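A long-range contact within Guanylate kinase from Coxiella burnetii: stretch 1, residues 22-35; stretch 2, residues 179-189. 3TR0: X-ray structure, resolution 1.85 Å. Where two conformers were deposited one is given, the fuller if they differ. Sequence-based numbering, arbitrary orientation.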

# COMPACT_ATOMS: atom_id res chain seq x y z
N SER A 22 -12.37 -14.69 -10.42
CA SER A 22 -11.87 -14.17 -11.69
C SER A 22 -10.82 -13.07 -11.49
O SER A 22 -9.82 -13.03 -12.21
CB SER A 22 -13.02 -13.65 -12.55
OG SER A 22 -13.86 -14.73 -12.94
N LEU A 23 -11.05 -12.19 -10.53
CA LEU A 23 -10.10 -11.12 -10.22
C LEU A 23 -8.76 -11.69 -9.81
O LEU A 23 -7.71 -11.27 -10.29
CB LEU A 23 -10.63 -10.23 -9.10
CG LEU A 23 -11.78 -9.27 -9.40
CD1 LEU A 23 -12.23 -8.58 -8.12
CD2 LEU A 23 -11.37 -8.26 -10.45
N VAL A 24 -8.80 -12.65 -8.89
CA VAL A 24 -7.58 -13.26 -8.36
C VAL A 24 -6.79 -13.97 -9.46
O VAL A 24 -5.56 -13.92 -9.47
CB VAL A 24 -7.89 -14.23 -7.21
CG1 VAL A 24 -6.65 -14.98 -6.80
CG2 VAL A 24 -8.46 -13.46 -6.02
N ARG A 25 -7.49 -14.61 -10.38
CA ARG A 25 -6.81 -15.30 -11.49
C ARG A 25 -6.11 -14.33 -12.44
O ARG A 25 -5.03 -14.63 -12.95
CB ARG A 25 -7.79 -16.21 -12.24
CG ARG A 25 -8.16 -17.45 -11.44
CD ARG A 25 -9.16 -18.32 -12.16
NE ARG A 25 -9.43 -19.55 -11.41
CZ ARG A 25 -10.45 -20.37 -11.66
NH1 ARG A 25 -11.30 -20.10 -12.63
NH2 ARG A 25 -10.61 -21.46 -10.92
N ALA A 26 -6.72 -13.17 -12.67
CA ALA A 26 -6.09 -12.14 -13.49
C ALA A 26 -4.91 -11.51 -12.75
O ALA A 26 -3.90 -11.17 -13.36
CB ALA A 26 -7.10 -11.08 -13.87
N LEU A 27 -5.05 -11.35 -11.44
CA LEU A 27 -3.99 -10.79 -10.62
C LEU A 27 -2.69 -11.58 -10.75
O LEU A 27 -1.62 -11.01 -10.92
CB LEU A 27 -4.42 -10.75 -9.15
CG LEU A 27 -3.39 -10.22 -8.15
CD1 LEU A 27 -2.99 -8.80 -8.49
CD2 LEU A 27 -3.93 -10.30 -6.74
N VAL A 28 -2.79 -12.90 -10.67
CA VAL A 28 -1.60 -13.74 -10.71
C VAL A 28 -0.97 -13.76 -12.10
O VAL A 28 0.20 -14.09 -12.25
CB VAL A 28 -1.87 -15.18 -10.23
CG1 VAL A 28 -2.38 -15.16 -8.81
CG2 VAL A 28 -2.86 -15.87 -11.15
N LYS A 29 -1.75 -13.40 -13.11
CA LYS A 29 -1.24 -13.32 -14.48
C LYS A 29 -0.47 -12.02 -14.69
O LYS A 29 0.44 -11.96 -15.51
CB LYS A 29 -2.38 -13.43 -15.49
CG LYS A 29 -2.54 -14.82 -16.08
CD LYS A 29 -2.43 -15.87 -14.99
CE LYS A 29 -2.29 -17.27 -15.59
NZ LYS A 29 -1.99 -18.28 -14.53
N ALA A 30 -0.84 -11.00 -13.93
CA ALA A 30 -0.23 -9.67 -14.07
C ALA A 30 1.02 -9.49 -13.23
O ALA A 30 1.88 -8.67 -13.55
CB ALA A 30 -1.25 -8.60 -13.74
N LEU A 31 1.12 -10.26 -12.14
CA LEU A 31 2.24 -10.13 -11.21
C LEU A 31 3.12 -11.37 -11.20
O LEU A 31 2.66 -12.48 -11.44
CB LEU A 31 1.73 -9.87 -9.79
CG LEU A 31 1.23 -8.48 -9.44
CD1 LEU A 31 0.68 -8.47 -8.02
CD2 LEU A 31 2.35 -7.46 -9.59
N ALA A 32 4.40 -11.16 -10.89
CA ALA A 32 5.33 -12.27 -10.72
C ALA A 32 5.48 -12.60 -9.24
O ALA A 32 5.14 -11.79 -8.38
CB ALA A 32 6.68 -11.92 -11.33
N GLU A 33 5.98 -13.80 -8.96
CA GLU A 33 6.34 -14.21 -7.60
C GLU A 33 5.16 -14.20 -6.63
O GLU A 33 5.30 -13.85 -5.46
CB GLU A 33 7.49 -13.35 -7.07
CG GLU A 33 8.75 -13.43 -7.92
CD GLU A 33 9.88 -12.57 -7.37
OE1 GLU A 33 10.81 -13.13 -6.77
OE2 GLU A 33 9.83 -11.33 -7.55
N ILE A 34 3.99 -14.60 -7.13
CA ILE A 34 2.81 -14.72 -6.29
C ILE A 34 1.95 -15.86 -6.82
O ILE A 34 1.72 -15.98 -8.02
CB ILE A 34 2.02 -13.38 -6.22
CG1 ILE A 34 0.88 -13.48 -5.20
CG2 ILE A 34 1.51 -12.98 -7.59
CD1 ILE A 34 0.26 -12.13 -4.85
N LYS A 35 1.50 -16.73 -5.91
CA LYS A 35 0.72 -17.89 -6.31
C LYS A 35 -0.54 -18.03 -5.47
O LYS A 35 -0.58 -17.59 -4.32
CB LYS A 35 1.57 -19.15 -6.23
CG LYS A 35 2.89 -19.03 -6.96
CD LYS A 35 3.09 -20.13 -7.99
CE LYS A 35 3.75 -21.35 -7.37
NZ LYS A 35 4.16 -22.34 -8.41
N ASN A 179 -6.26 -2.17 -8.95
CA ASN A 179 -6.23 -1.81 -7.53
C ASN A 179 -5.61 -2.90 -6.67
O ASN A 179 -4.86 -2.61 -5.73
CB ASN A 179 -7.63 -1.44 -7.03
CG ASN A 179 -8.05 -0.07 -7.50
OD1 ASN A 179 -7.22 0.81 -7.69
ND2 ASN A 179 -9.35 0.12 -7.68
N LEU A 180 -5.91 -4.15 -6.99
CA LEU A 180 -5.26 -5.27 -6.31
C LEU A 180 -3.74 -5.20 -6.54
O LEU A 180 -2.95 -5.46 -5.63
CB LEU A 180 -5.83 -6.60 -6.80
CG LEU A 180 -7.32 -6.80 -6.47
CD1 LEU A 180 -7.89 -8.07 -7.13
CD2 LEU A 180 -7.51 -6.85 -4.97
N ILE A 181 -3.34 -4.84 -7.75
CA ILE A 181 -1.92 -4.72 -8.07
C ILE A 181 -1.25 -3.62 -7.24
O ILE A 181 -0.14 -3.80 -6.75
CB ILE A 181 -1.70 -4.46 -9.58
CG1 ILE A 181 -2.11 -5.70 -10.39
CG2 ILE A 181 -0.24 -4.11 -9.85
CD1 ILE A 181 -2.11 -5.47 -11.88
N HIS A 182 -1.92 -2.48 -7.09
CA HIS A 182 -1.40 -1.41 -6.24
C HIS A 182 -1.14 -1.93 -4.83
O HIS A 182 -0.10 -1.64 -4.24
CB HIS A 182 -2.38 -0.23 -6.15
CG HIS A 182 -2.46 0.60 -7.40
ND1 HIS A 182 -1.35 0.90 -8.16
CD2 HIS A 182 -3.51 1.19 -8.01
CE1 HIS A 182 -1.72 1.64 -9.19
NE2 HIS A 182 -3.02 1.83 -9.12
N ILE A 183 -2.08 -2.69 -4.29
CA ILE A 183 -2.01 -3.13 -2.90
C ILE A 183 -0.84 -4.08 -2.66
O ILE A 183 -0.10 -3.94 -1.70
CB ILE A 183 -3.34 -3.76 -2.44
CG1 ILE A 183 -4.43 -2.68 -2.35
CG2 ILE A 183 -3.16 -4.46 -1.09
CD1 ILE A 183 -5.85 -3.23 -2.35
N ILE A 184 -0.69 -5.07 -3.54
CA ILE A 184 0.42 -6.01 -3.42
C ILE A 184 1.75 -5.33 -3.72
O ILE A 184 2.74 -5.57 -3.03
CB ILE A 184 0.22 -7.23 -4.33
CG1 ILE A 184 -0.93 -8.09 -3.80
CG2 ILE A 184 1.51 -8.05 -4.41
CD1 ILE A 184 -1.46 -9.10 -4.78
N SER A 185 1.76 -4.47 -4.73
CA SER A 185 2.98 -3.76 -5.11
C SER A 185 3.49 -2.86 -3.99
O SER A 185 4.70 -2.77 -3.75
CB SER A 185 2.74 -2.95 -6.39
OG SER A 185 2.49 -3.79 -7.50
N ALA A 186 2.57 -2.19 -3.30
CA ALA A 186 2.93 -1.32 -2.18
C ALA A 186 3.49 -2.13 -1.01
O ALA A 186 4.44 -1.70 -0.36
CB ALA A 186 1.73 -0.49 -1.73
N GLU A 187 2.89 -3.28 -0.73
CA GLU A 187 3.38 -4.14 0.34
C GLU A 187 4.84 -4.50 0.10
O GLU A 187 5.64 -4.54 1.04
CB GLU A 187 2.54 -5.42 0.44
CG GLU A 187 2.84 -6.27 1.67
CD GLU A 187 4.03 -7.20 1.51
OE1 GLU A 187 4.56 -7.34 0.39
OE2 GLU A 187 4.45 -7.79 2.53
N ARG A 188 5.17 -4.74 -1.16
CA ARG A 188 6.51 -5.18 -1.52
C ARG A 188 7.53 -4.06 -1.44
O ARG A 188 8.73 -4.28 -1.63
CB ARG A 188 6.51 -5.78 -2.92
CG ARG A 188 5.75 -7.11 -3.02
CD ARG A 188 5.54 -7.50 -4.47
NE ARG A 188 5.17 -8.91 -4.61
CZ ARG A 188 4.97 -9.52 -5.78
NH1 ARG A 188 5.09 -8.84 -6.91
NH2 ARG A 188 4.65 -10.80 -5.81
N LEU A 189 7.05 -2.84 -1.20
CA LEU A 189 7.93 -1.68 -1.05
C LEU A 189 8.07 -1.27 0.41
O LEU A 189 8.74 -0.30 0.72
CB LEU A 189 7.41 -0.50 -1.86
CG LEU A 189 7.31 -0.66 -3.38
CD1 LEU A 189 6.43 0.42 -3.99
CD2 LEU A 189 8.68 -0.65 -4.02
O HOH W 1 5.73 -8.91 -9.87

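Helix 22-30 packs against helix 179-187 at a crossing angle of -54°, the axes approaching to 10.2 Å, and the loop and strand that follow carry the contact on to Arg 188. Along the first helix the residues that reach across, Leu 23, Leu 27 and Ala 30, recur at intervals of three or four, as expected for one side of a helix; Ser 22, Arg 25, Ala 26, Val 28 and Lys 29 make no contact. Leu 23 opens the interface, its CB 4.0 Å from CD1 of Leu 180. One turn on, Leu 27 lies where the backbones come close, its CA 6.9 Å from CA of Ile 181. Leu 27 CD1 sits 3.7 Å from Ile 181 CG1 and 4.0 Å from Leu 180 CB; Leu 27 CD2 comes to 3.4 Å from Ile 184 CD1, a tight apolar approach. Ala 30 adds its CB, 3.7 Å from CD1 of Ile 181.

Leu 31 is the first residue to leave helical geometry, yet its CA-to-CB bond still points toward the second stretch. Its CD1 packs 3.7 Å from CG2 of Ile 184, and its CD2 lies 4.2 Å from CG2 of Ile 181 and 4.1 Å from NH1 of Arg 188. At Ala 32 the contact turns polar: the backbone O accepts a hydrogen bond from Arg 188 NH2 (2.8 Å) and a weak one from Arg 188 NH1 (3.3 Å), lying at the guanidinium edge. Water 1 accepts from Ala 32 N (2.8 Å) and, weakly, from Arg 188 NH1 (3.0 Å), bridging the same two residues. Glu 33 O also lies near the guanidinium plane, 3.1 Å from Arg 188 NH2. Ile 34, at the start of the strand, returns to apolar packing, its CD1 3.5 Å from CD1 of Ile 184, while its CB lies 3.7 Å from Arg 188 NH2.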